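Local coordinates for phospholipase A1 (Salmonella typhi, PDB 7EZZ), which probably hydrolyses ester-linked acyl chains of phospholipids at both the sn-1 and sn-2 positions, as a calcium-binding, dimeric beta-barrel enzyme of the outer membrane, at residues L121-M126 and Y147-A152; L158-P163 and Q184-Y189. All blocks are in the same frame, centred on the assembly; numbering follows the deposited sequence.

Interaction 1 of 2, residues L121-M126 and Y147-A152; sequences LRDVEM and YTRLMA
The guanidinium of Arg149 meets two carboxylates at its edge: Asp123 OD2 and Glu125 OE2 both lie close to its plane, while the carboxylates themselves are turned steeply against it, by 79° and 66°. Arg149 NE reaches Glu125 OE2 at 2.7 Å, approaching from above the carboxylate plane, and Arg149 NH2 reaches the same oxygen nearly along its C-O bond. Arg149 NH2 also gives a nearly straight bond to the anti lone pair of Asp123 OD2 at 2.9 Å. Arg149 starts out extended and then bends at chi3 (66°), which swings the guanidinium across to the facing strand. The Tyr147 ring is likewise met at its edge, where OH donates to the anti lone pair of Glu125 OE1 at 2.9 Å. Glu125 therefore spends one oxygen on the arginine and the other on the phenol, which should fix the rotation of its carboxylate. On this same face CB of Asp123 packs on CB of Met151.

The backbones run antiparallel. Arg122 N and Asp123 N both donate to Met151 O, at 2.7 and 3.1 Å, forming a classic beta bulge. Met151 N returns a bond to Asp123 O, and Glu125-Arg149 is the next hydrogen-bonded pair. The other face is mostly apolar, with Val124 CG1 4.0 Å from Leu150 CD2 and Leu121 CD1 beside Leu150 CB.

The buried charges continue beyond the hairpin strands: Arg149 NH1 forms a salt bridge with Glu160, Ser5 OG and Ile7 N bond the two oxygens of Asp123, and Tyr23 OH bonds Glu125 OE1. Helix 6-11 packs on this polar face through Ile6 and Ile7, strand 97-116 flanks strand 119-132, and strand 157-167 flanks strand 142-154, bringing Lys162 into a cation-pi contact with Tyr147 while Lys162 NZ hydrogen-bonds Gln105 of strand 97-116.

Interaction 2 of 2, residues L158-P163 and Q184-Y189; sequences LVEVKP and QLKIGY
Two adjacent antiparallel strands of the barrel wall, 157-167 and 183-191, meet through Glu160 and Lys186, a hydrogen-bonded pair whose side chains also form a salt bridge. The side chains lie side by side, touching at CB and again where Lys186 CD and CE near the carboxylate, and Lys186 NZ meets Glu160 OE1 at 2.9 Å, from above the carboxylate plane. The Lys186 chain bends at chi3 to bring NZ to the glutamate, whose other oxygen is taken by Arg149. A water accepts from Gln184 NE2 at 2.6 Å and makes only weak bonds to Glu160 OE1 and Gln184 O.

Between the backbones, Glu160 N donates to Lys186 O at 2.7 Å and Lys186 N returns a bond to Glu160 O. Leu158 and Gly188 form the next hydrogen-bonded pair. On the opposite face, Leu185 CD1 reaches across to Val161 CG2 at 3.7 Å and to Val159 CG1 at 4.0 Å; Ile187, paired with Val159, is on the same face.

Mostly charged and polar residues on one face, with a branched aliphatic row on the other, fit the wall of an outer-membrane beta-barrel, its polar face turned inward and its apolar face probably toward lipid.

Interactions 1 and 2 lie on four successive strands, 119-132, 142-154, 157-167 and 183-191, of the antiparallel barrel, with centres 10 Å apart on the same side of the chain's centre. They come in series along the chain, interaction 1 closing before interaction 2 opens. Strands 142-154 and 157-167, one from each, are neighbours, joined by probable backbone hydrogen bonds such as Ala152 O to Val159 N and Leu150 N to Val161 O. Between the contacts, Arg149 and Glu160 carry one chain of buried charges from Asp123 to Lys186, so this part of the barrel interior is linked by side chains across four strands as well as through the backbone.

Interaction 1 of 2, residues L121-M126 and Y147-A152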
loop_
_atom_site.group_PDB
_atom_site.type_symbol
_atom_site.label_atom_id
_atom_site.label_comp_id
_atom_site.label_asym_id
_atom_site.label_seq_id
_atom_site.Cartn_x
_atom_site.Cartn_y
_atom_site.Cartn_z
ATOM N N LEU B 121 -3.909 29.315 8.656
ATOM C CA LEU B 121 -4.688 28.115 8.297
ATOM C C LEU B 121 -4.341 27.815 6.848
ATOM O O LEU B 121 -4.429 28.701 6.033
ATOM C CB LEU B 121 -6.173 28.393 8.508
ATOM C CG LEU B 121 -7.118 27.262 8.142
ATOM C CD1 LEU B 121 -7.030 26.129 9.128
ATOM C CD2 LEU B 121 -8.528 27.783 8.070
ATOM N N ARG B 122 -3.909 26.592 6.577
ATOM C CA ARG B 122 -3.430 26.282 5.219
ATOM C C ARG B 122 -4.333 25.260 4.564
ATOM O O ARG B 122 -4.506 25.340 3.385
ATOM C CB ARG B 122 -2.046 25.653 5.324
ATOM C CG ARG B 122 -0.915 26.649 5.466
ATOM C CD ARG B 122 -1.048 27.628 4.342
ATOM N NE ARG B 122 -0.056 28.664 4.434
ATOM C CZ ARG B 122 0.104 29.600 3.531
ATOM N NH1 ARG B 122 -0.665 29.627 2.462
ATOM N NH2 ARG B 122 1.039 30.504 3.701
ATOM N N ASP B 123 -4.834 24.300 5.320
ATOM C CA ASP B 123 -5.661 23.225 4.716
ATOM C C ASP B 123 -7.014 23.110 5.417
ATOM O O ASP B 123 -7.027 23.027 6.646
ATOM C CB ASP B 123 -4.955 21.874 4.840
ATOM C CG ASP B 123 -3.816 21.644 3.868
ATOM O OD1 ASP B 123 -3.240 22.622 3.389
ATOM O OD2 ASP B 123 -3.515 20.482 3.611
ATOM N N VAL B 124 -8.091 23.104 4.650
ATOM C CA VAL B 124 -9.459 22.853 5.187
ATOM C C VAL B 124 -9.969 21.626 4.431
ATOM O O VAL B 124 -10.051 21.699 3.205
ATOM C CB VAL B 124 -10.393 24.062 5.007
ATOM C CG1 VAL B 124 -11.781 23.776 5.551
ATOM C CG2 VAL B 124 -9.822 25.315 5.644
ATOM N N GLU B 125 -10.312 20.552 5.112
ATOM C CA GLU B 125 -10.719 19.317 4.398
ATOM C C GLU B 125 -12.017 18.766 4.987
ATOM O O GLU B 125 -12.127 18.718 6.211
ATOM C CB GLU B 125 -9.576 18.312 4.529
ATOM C CG GLU B 125 -9.734 17.050 3.714
ATOM C CD GLU B 125 -8.540 16.131 3.860
ATOM O OE1 GLU B 125 -8.737 14.932 4.043
ATOM O OE2 GLU B 125 -7.422 16.629 3.807
ATOM N N MET B 126 -12.951 18.367 4.141
ATOM C CA MET B 126 -14.233 17.765 4.586
ATOM C C MET B 126 -14.401 16.418 3.881
ATOM O O MET B 126 -14.226 16.400 2.671
ATOM C CB MET B 126 -15.407 18.660 4.182
ATOM C CG MET B 126 -15.499 19.942 4.970
ATOM S SD MET B 126 -16.685 21.078 4.226
ATOM C CE MET B 126 -15.804 21.536 2.737
ATOM N N TYR B 147 -15.702 13.688 8.790
ATOM C CA TYR B 147 -14.697 14.466 9.502
ATOM C C TYR B 147 -14.402 15.778 8.781
ATOM O O TYR B 147 -14.762 15.965 7.617
ATOM C CB TYR B 147 -13.371 13.705 9.624
ATOM C CG TYR B 147 -12.671 13.553 8.295
ATOM C CD1 TYR B 147 -13.060 12.548 7.408
ATOM C CD2 TYR B 147 -11.686 14.449 7.878
ATOM C CE1 TYR B 147 -12.471 12.420 6.157
ATOM C CE2 TYR B 147 -11.079 14.318 6.631
ATOM C CZ TYR B 147 -11.476 13.305 5.761
ATOM O OH TYR B 147 -10.924 13.166 4.519
ATOM N N THR B 148 -13.687 16.649 9.504
ATOM C CA THR B 148 -13.035 17.827 8.978
ATOM C C THR B 148 -11.580 17.787 9.437
ATOM O O THR B 148 -11.291 17.509 10.601
ATOM C CB THR B 148 -13.747 19.073 9.509
ATOM O OG1 THR B 148 -15.024 19.124 8.870
ATOM C CG2 THR B 148 -13.001 20.355 9.215
ATOM N N ARG B 149 -10.655 18.024 8.509
ATOM C CA ARG B 149 -9.255 18.165 8.863
ATOM C C ARG B 149 -8.886 19.627 8.644
ATOM O O ARG B 149 -9.183 20.187 7.584
ATOM C CB ARG B 149 -8.387 17.208 8.035
ATOM C CG ARG B 149 -6.915 17.143 8.434
ATOM C CD ARG B 149 -6.091 16.280 7.488
ATOM N NE ARG B 149 -6.013 16.860 6.156
ATOM C CZ ARG B 149 -5.148 17.806 5.790
ATOM N NH1 ARG B 149 -4.248 18.254 6.657
ATOM N NH2 ARG B 149 -5.169 18.287 4.556
ATOM N N LEU B 150 -8.283 20.246 9.670
ATOM C CA LEU B 150 -7.799 21.618 9.589
ATOM C C LEU B 150 -6.310 21.652 9.922
ATOM O O LEU B 150 -5.909 21.193 10.980
ATOM C CB LEU B 150 -8.541 22.468 10.616
ATOM C CG LEU B 150 -10.062 22.418 10.579
ATOM C CD1 LEU B 150 -10.652 22.951 11.877
ATOM C CD2 LEU B 150 -10.570 23.187 9.369
ATOM N N MET B 151 -5.494 22.219 9.035
ATOM C CA MET B 151 -4.065 22.324 9.289
ATOM C C MET B 151 -3.646 23.793 9.240
ATOM O O MET B 151 -3.959 24.527 8.287
ATOM C CB MET B 151 -3.224 21.489 8.305
ATOM C CG MET B 151 -1.713 21.511 8.579
ATOM S SD MET B 151 -0.796 22.986 7.930
ATOM C CE MET B 151 -0.455 22.480 6.234
ATOM N N ALA B 152 -2.881 24.182 10.267
ATOM C CA ALA B 152 -2.315 25.514 10.392
ATOM C C ALA B 152 -0.812 25.432 10.696
ATOM O O ALA B 152 -0.343 24.474 11.291
ATOM C CB ALA B 152 -3.090 26.253 11.458
#

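Interaction 2 of 2, residues L158-P163 and Q184-Y189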
loop_
_atom_site.group_PDB
_atom_site.type_symbol
_atom_site.label_atom_id
_atom_site.label_comp_id
_atom_site.label_asym_id
_atom_site.label_seq_id
_atom_site.Cartn_x
_atom_site.Cartn_y
_atom_site.Cartn_z
ATOM N N LEU B 158 3.688 23.070 12.985
ATOM C CA LEU B 158 2.500 22.689 12.241
ATOM C C LEU B 158 1.540 22.045 13.245
ATOM O O LEU B 158 1.980 21.287 14.113
ATOM C CB LEU B 158 2.952 21.723 11.149
ATOM C CG LEU B 158 1.879 21.083 10.265
ATOM C CD1 LEU B 158 2.432 20.836 8.849
ATOM C CD2 LEU B 158 1.377 19.777 10.880
ATOM N N VAL B 159 0.266 22.433 13.187
ATOM C CA VAL B 159 -0.803 21.868 14.059
ATOM C C VAL B 159 -1.950 21.401 13.175
ATOM O O VAL B 159 -2.405 22.164 12.390
ATOM C CB VAL B 159 -1.323 22.861 15.109
ATOM C CG1 VAL B 159 -2.184 22.155 16.126
ATOM C CG2 VAL B 159 -0.204 23.594 15.792
ATOM N N GLU B 160 -2.389 20.171 13.357
ATOM C CA GLU B 160 -3.494 19.609 12.551
ATOM C C GLU B 160 -4.563 19.082 13.505
ATOM O O GLU B 160 -4.238 18.325 14.381
ATOM C CB GLU B 160 -2.914 18.559 11.601
ATOM C CG GLU B 160 -3.887 17.941 10.624
ATOM C CD GLU B 160 -3.333 16.844 9.724
ATOM O OE1 GLU B 160 -3.695 15.688 9.915
ATOM O OE2 GLU B 160 -2.569 17.148 8.805
ATOM N N VAL B 161 -5.781 19.585 13.393
ATOM C CA VAL B 161 -6.896 19.045 14.215
ATOM C C VAL B 161 -7.847 18.339 13.260
ATOM O O VAL B 161 -8.089 18.857 12.200
ATOM C CB VAL B 161 -7.632 20.128 15.014
ATOM C CG1 VAL B 161 -8.708 19.525 15.885
ATOM C CG2 VAL B 161 -6.680 20.929 15.862
ATOM N N LYS B 162 -8.342 17.183 13.662
ATOM C CA LYS B 162 -9.267 16.415 12.814
ATOM C C LYS B 162 -10.409 15.886 13.670
ATOM O O LYS B 162 -10.291 14.813 14.188
ATOM C CB LYS B 162 -8.501 15.305 12.111
ATOM C CG LYS B 162 -9.350 14.280 11.405
ATOM C CD LYS B 162 -8.556 13.511 10.423
ATOM C CE LYS B 162 -9.247 12.250 9.965
ATOM N NZ LYS B 162 -8.708 11.755 8.682
ATOM N N PRO B 163 -11.478 16.669 13.875
ATOM C CA PRO B 163 -12.628 16.227 14.614
ATOM C C PRO B 163 -13.577 15.439 13.710
ATOM O O PRO B 163 -13.640 15.716 12.581
ATOM C CB PRO B 163 -13.248 17.550 15.055
ATOM C CG PRO B 163 -12.925 18.486 13.965
ATOM C CD PRO B 163 -11.583 18.046 13.455
ATOM N N GLN B 184 -8.643 14.092 16.588
ATOM C CA GLN B 184 -7.240 13.671 16.540
ATOM C C GLN B 184 -6.437 14.957 16.445
ATOM O O GLN B 184 -6.849 15.858 15.771
ATOM C CB GLN B 184 -7.003 12.777 15.328
ATOM C CG GLN B 184 -5.707 11.988 15.379
ATOM C CD GLN B 184 -5.204 11.602 14.014
ATOM O OE1 GLN B 184 -5.052 10.435 13.701
ATOM N NE2 GLN B 184 -4.938 12.590 13.188
ATOM N N LEU B 185 -5.389 15.035 17.233
ATOM C CA LEU B 185 -4.480 16.164 17.188
ATOM C C LEU B 185 -3.135 15.714 16.624
ATOM O O LEU B 185 -2.645 14.631 16.925
ATOM C CB LEU B 185 -4.340 16.736 18.600
ATOM C CG LEU B 185 -3.580 18.057 18.770
ATOM C CD1 LEU B 185 -4.067 19.125 17.822
ATOM C CD2 LEU B 185 -3.724 18.552 20.198
ATOM N N LYS B 186 -2.545 16.570 15.791
ATOM C CA LYS B 186 -1.224 16.332 15.241
ATOM C C LYS B 186 -0.402 17.601 15.404
ATOM O O LYS B 186 -0.864 18.689 15.039
ATOM C CB LYS B 186 -1.322 16.039 13.746
ATOM C CG LYS B 186 -0.851 14.657 13.337
ATOM C CD LYS B 186 -0.858 14.455 11.834
ATOM C CE LYS B 186 -1.611 13.224 11.367
ATOM N NZ LYS B 186 -2.051 13.336 9.951
ATOM N N ILE B 187 0.808 17.439 15.963
ATOM C CA ILE B 187 1.760 18.533 16.119
ATOM C C ILE B 187 3.103 18.164 15.477
ATOM O O ILE B 187 3.682 17.113 15.759
ATOM C CB ILE B 187 1.927 18.941 17.597
ATOM C CG1 ILE B 187 0.591 19.227 18.290
ATOM C CG2 ILE B 187 2.855 20.135 17.709
ATOM C CD1 ILE B 187 0.730 20.090 19.520
ATOM N N GLY B 188 3.586 19.035 14.583
ATOM C CA GLY B 188 4.879 18.846 13.939
ATOM C C GLY B 188 5.823 19.981 14.300
ATOM O O GLY B 188 5.388 21.119 14.438
ATOM N N TYR B 189 7.106 19.663 14.481
ATOM C CA TYR B 189 8.115 20.669 14.778
ATOM C C TYR B 189 9.352 20.473 13.894
ATOM O O TYR B 189 9.953 19.400 13.898
ATOM C CB TYR B 189 8.454 20.708 16.272
ATOM C CG TYR B 189 9.328 21.892 16.585
ATOM C CD1 TYR B 189 8.807 23.168 16.548
ATOM C CD2 TYR B 189 10.686 21.761 16.828
ATOM C CE1 TYR B 189 9.598 24.287 16.764
ATOM C CE2 TYR B 189 11.495 22.867 17.031
ATOM C CZ TYR B 189 10.943 24.133 17.036
ATOM O OH TYR B 189 11.725 25.231 17.241
HETATM O O HOH W 1 -5.133 15.184 12.926
#